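Deferrochelatase (PDB 5DE0) probably acts as a heme b-dependent peroxidase of the dye-decolorizing (DyP-type) family. Local coordinates at residues A31-L34 / Q35-A39; K116-S119 / D120-Q123. One frame throughout, in Å; residues are numbered along the deposited sequence.

Interaction 1. Residues A31-L34 / Q35-A39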
loop_
_atom_site.group_PDB
_atom_site.type_symbol
_atom_site.label_atom_id
_atom_site.label_comp_id
_atom_site.label_asym_id
_atom_site.label_seq_id
_atom_site.Cartn_x
_atom_site.Cartn_y
_atom_site.Cartn_z
ATOM N N ALA B 31 3.333 28.991 -9.225
ATOM C CA ALA B 31 2.261 29.174 -10.198
ATOM C C ALA B 31 2.034 27.894 -10.998
ATOM O O ALA B 31 0.895 27.551 -11.325
ATOM C CB ALA B 31 2.571 30.331 -11.125
ATOM N N HIS B 32 3.119 27.187 -11.305
ATOM C CA HIS B 32 3.027 25.936 -12.047
ATOM C C HIS B 32 2.384 24.859 -11.175
ATOM O O HIS B 32 1.626 24.017 -11.664
ATOM C CB HIS B 32 4.409 25.473 -12.521
ATOM C CG HIS B 32 5.127 26.468 -13.386
ATOM N ND1 HIS B 32 4.668 27.746 -13.595
ATOM C CD2 HIS B 32 6.282 26.359 -14.088
ATOM C CE1 HIS B 32 5.509 28.392 -14.389
ATOM N NE2 HIS B 32 6.492 27.572 -14.702
ATOM N N VAL B 33 2.691 24.899 -9.881
ATOM C CA VAL B 33 2.157 23.934 -8.932
ATOM C C VAL B 33 0.654 24.120 -8.737
ATOM O O VAL B 33 -0.103 23.147 -8.740
ATOM C CB VAL B 33 2.865 24.038 -7.570
ATOM C CG1 VAL B 33 2.225 23.092 -6.571
ATOM C CG2 VAL B 33 4.348 23.735 -7.723
ATOM N N LEU B 34 0.231 25.372 -8.575
ATOM C CA LEU B 34 -1.184 25.693 -8.407
ATOM C C LEU B 34 -2.007 25.237 -9.610
ATOM O O LEU B 34 -3.096 24.679 -9.455
ATOM C CB LEU B 34 -1.372 27.196 -8.186
ATOM C CG LEU B 34 -2.811 27.679 -7.989
ATOM C CD1 LEU B 34 -3.473 26.929 -6.842
ATOM C CD2 LEU B 34 -2.845 29.179 -7.739
ATOM N N GLN B 35 -1.476 25.476 -10.807
ATOM C CA GLN B 35 -2.134 25.058 -12.039
ATOM C C GLN B 35 -2.309 23.547 -12.077
ATOM O O GLN B 35 -3.381 23.047 -12.418
ATOM C CB GLN B 35 -1.340 25.519 -13.264
ATOM C CG GLN B 35 -1.405 27.014 -13.527
ATOM C CD GLN B 35 -0.726 27.405 -14.827
ATOM O OE1 GLN B 35 -0.303 26.548 -15.602
ATOM N NE2 GLN B 35 -0.618 28.706 -15.072
ATOM N N ALA B 36 -1.246 22.829 -11.729
ATOM C CA ALA B 36 -1.272 21.371 -11.709
ATOM C C ALA B 36 -2.287 20.838 -10.699
ATOM O O ALA B 36 -2.898 19.792 -10.918
ATOM C CB ALA B 36 0.110 20.827 -11.404
ATOM N N LEU B 37 -2.467 21.557 -9.595
ATOM C CA LEU B 37 -3.443 21.160 -8.583
ATOM C C LEU B 37 -4.866 21.409 -9.072
ATOM O O LEU B 37 -5.775 20.622 -8.804
ATOM C CB LEU B 37 -3.196 21.908 -7.270
ATOM C CG LEU B 37 -1.896 21.568 -6.539
ATOM C CD1 LEU B 37 -1.718 22.459 -5.323
ATOM C CD2 LEU B 37 -1.867 20.101 -6.139
ATOM N N LYS B 38 -5.052 22.509 -9.795
ATOM C CA LYS B 38 -6.356 22.850 -10.349
ATOM C C LYS B 38 -6.801 21.863 -11.419
ATOM O O LYS B 38 -7.997 21.687 -11.653
ATOM C CB LYS B 38 -6.337 24.256 -10.949
ATOM C CG LYS B 38 -6.239 25.381 -9.947
ATOM C CD LYS B 38 -6.412 26.711 -10.656
ATOM C CE LYS B 38 -6.193 27.868 -9.716
ATOM N NZ LYS B 38 -6.466 29.169 -10.390
ATOM N N ALA B 39 -5.831 21.237 -12.079
ATOM C CA ALA B 39 -6.113 20.340 -13.193
ATOM C C ALA B 39 -6.437 18.927 -12.718
ATOM O O ALA B 39 -6.744 18.049 -13.526
ATOM C CB ALA B 39 -4.936 20.316 -14.157
#
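Leu34 O takes the shortest polar bond here, from Lys38 N at 2.9 Å, and it also has aliphatic carbon laid against it. The lysine's first torsion, chi1 -70°, sets CG beside its own backbone N, and this brings Lys38 CG to 3.3 Å from Leu34 O. From there the lysine chain runs fully extended. It slants across the leucine, so that the methylene Lys38 CE rests 3.8 Å from Leu34 CG, with both leucine methyls slightly farther from it. The ammonium group lies beyond this apolar patch, where Lys38 NZ is bonded to the carbonyl oxygen of Leu300.

One residue earlier the pattern recurs: Leu37 N donates to Val33 O at 3.0 Å, and Leu37 CG leans over the same oxygen at 3.2 Å. Both belong to the ladder of i to i+4 bonds in helix 30-38, the first helix after strand 18-26 in the N-terminal ferredoxin-like half of the protein. Val33 and Leu37 run alongside each other on the buried flank, Val33 CG1 being 4.2 Å from Leu37 CD1. Leu37 continues onto the sheet, against Phe62, Val98 and Ile100, while Leu34 reaches Phe62 and Phe70.

The exposed flank repeats the pattern with a polar side chain. Gln35 N bonds to Ala31 O with a near-straight N-H...O angle of 160°, and Gln35 CG sits 3.2 Å from that oxygen before the side chain extends along the exposed surface. Between these flanks, Ala36 N donates to His32 O at 3.1 Å.

Interaction 2. Residues K116-S119 / D120-Q123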
loop_
_atom_site.group_PDB
_atom_site.type_symbol
_atom_site.label_atom_id
_atom_site.label_comp_id
_atom_site.label_asym_id
_atom_site.label_seq_id
_atom_site.Cartn_x
_atom_site.Cartn_y
_atom_site.Cartn_z
ATOM N N LYS B 116 0.534 10.883 -12.275
ATOM C CA LYS B 116 0.200 11.662 -13.462
ATOM C C LYS B 116 -0.090 13.120 -13.111
ATOM O O LYS B 116 0.240 14.030 -13.872
ATOM C CB LYS B 116 -1.007 11.045 -14.177
ATOM C CG LYS B 116 -1.460 11.784 -15.422
ATOM C CD LYS B 116 -0.427 11.683 -16.528
ATOM C CE LYS B 116 -0.945 12.299 -17.817
ATOM N NZ LYS B 116 0.049 12.181 -18.921
ATOM N N GLY B 117 -0.704 13.332 -11.951
ATOM C CA GLY B 117 -1.115 14.661 -11.534
ATOM C C GLY B 117 0.018 15.615 -11.202
ATOM O O GLY B 117 -0.118 16.825 -11.373
ATOM N N ILE B 118 1.135 15.079 -10.721
ATOM C CA ILE B 118 2.258 15.917 -10.308
ATOM C C ILE B 118 3.489 15.696 -11.183
ATOM O O ILE B 118 4.582 16.155 -10.852
ATOM C CB ILE B 118 2.651 15.663 -8.835
ATOM C CG1 ILE B 118 3.339 14.305 -8.683
ATOM C CG2 ILE B 118 1.434 15.771 -7.929
ATOM C CD1 ILE B 118 3.865 14.034 -7.295
ATOM N N SER B 119 3.299 14.997 -12.298
ATOM C CA SER B 119 4.399 14.616 -13.180
ATOM C C SER B 119 5.241 15.808 -13.637
ATOM O O SER B 119 6.465 15.717 -13.703
ATOM C CB SER B 119 3.859 13.869 -14.402
ATOM O OG SER B 119 4.918 13.393 -15.215
ATOM N N ASP B 120 4.583 16.925 -13.937
ATOM C CA ASP B 120 5.276 18.109 -14.436
ATOM C C ASP B 120 5.867 18.976 -13.323
ATOM O O ASP B 120 6.739 19.808 -13.576
ATOM C CB ASP B 120 4.331 18.956 -15.291
ATOM C CG ASP B 120 3.954 18.278 -16.595
ATOM O OD1 ASP B 120 4.692 17.370 -17.033
ATOM O OD2 ASP B 120 2.921 18.658 -17.184
ATOM N N ILE B 121 5.395 18.782 -12.094
ATOM C CA ILE B 121 5.837 19.613 -10.976
ATOM C C ILE B 121 6.559 18.815 -9.893
ATOM O O ILE B 121 6.538 19.186 -8.718
ATOM C CB ILE B 121 4.651 20.360 -10.331
ATOM C CG1 ILE B 121 3.609 19.367 -9.814
ATOM C CG2 ILE B 121 4.020 21.321 -11.328
ATOM C CD1 ILE B 121 2.579 19.986 -8.897
ATOM N N ALA B 122 7.206 17.727 -10.295
ATOM C CA ALA B 122 7.878 16.840 -9.352
ATOM C C ALA B 122 9.059 17.518 -8.655
ATOM O O ALA B 122 9.318 17.271 -7.476
ATOM C CB ALA B 122 8.343 15.579 -10.065
ATOM N N GLN B 123 9.768 18.374 -9.386
ATOM C CA GLN B 123 10.954 19.043 -8.855
ATOM C C GLN B 123 10.599 20.315 -8.091
ATOM O O GLN B 123 11.440 20.902 -7.408
ATOM C CB GLN B 123 11.928 19.371 -9.989
ATOM C CG GLN B 123 12.440 18.152 -10.735
ATOM C CD GLN B 123 13.225 17.210 -9.842
ATOM O OE1 GLN B 123 12.785 16.096 -9.559
ATOM N NE2 GLN B 123 14.392 17.657 -9.391
#
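Ile121 folds back over Ile118, the residue three places before it, and its side chain can be followed outward branch by branch. At CB the first torsion (chi1 59°) places CG1 between the backbone N and the carbonyl carbon, a crowded position that turns this branch toward the preceding residues. Ile121 CG1 accordingly lies over the Ile118 backbone, 3.5 Å from Ile118 O and 3.7 Å from Ile118 CA, and it also meets the base of the facing side chain, with Ile118 CB at 3.9 Å. Beyond CG1 the chain is extended, and CD1 is carried onward to Val33 and Ala36 of helix 30-38. The other branch, CG2, packs on the same helix at His32.

Underneath this apolar contact the chain makes a type I beta-turn, Ile118-Ser119-Asp120-Ile121, with Ser119 and Asp120 at its two corners. It follows directly on helix 108-117, and Ile118 is the first residue to abandon helical backbone angles. The turn is closed by Ile121 N, which donates to Ile118 O at 3.0 Å. This bond is well bent, with an N-H...O angle of 139°, and its donor stands above the carbonyl plane, 62° out of it. Ala122 N comes almost as near Ile118 O, at 3.1 Å, but its N-H is poorly aimed and makes no bond there; the Ala122 CB methyl lies 3.9 Å from Ile118 O.

At the exposed corners the contacts are between neighbours in sequence: Asp120 OD1 stands over the face of the Ser119-Asp120 peptide, 3.8 Å from Ser119 C. Ile118, by contrast, is buried, and its side chain packs on Val241 of the second subunit.

Overall arrangement
Interaction 1 comes first along the chain, within helix 30-38; interaction 2 follows at the end of helix 108-117 and in the loop leading to strand 125-134. Their centres are about 10 Å apart, and the two contacts meet directly through Ile121. Both lie in the N-terminal DyP-type portion of the chain, where a four-stranded antiparallel sheet sets strand 18-26, just before the first helix, beside strand 125-134, just after the loop. The shared apolar patch therefore ties together elements far apart in sequence. Residues 31-39 lie clear of the other subunit, whereas interaction 2 reaches it.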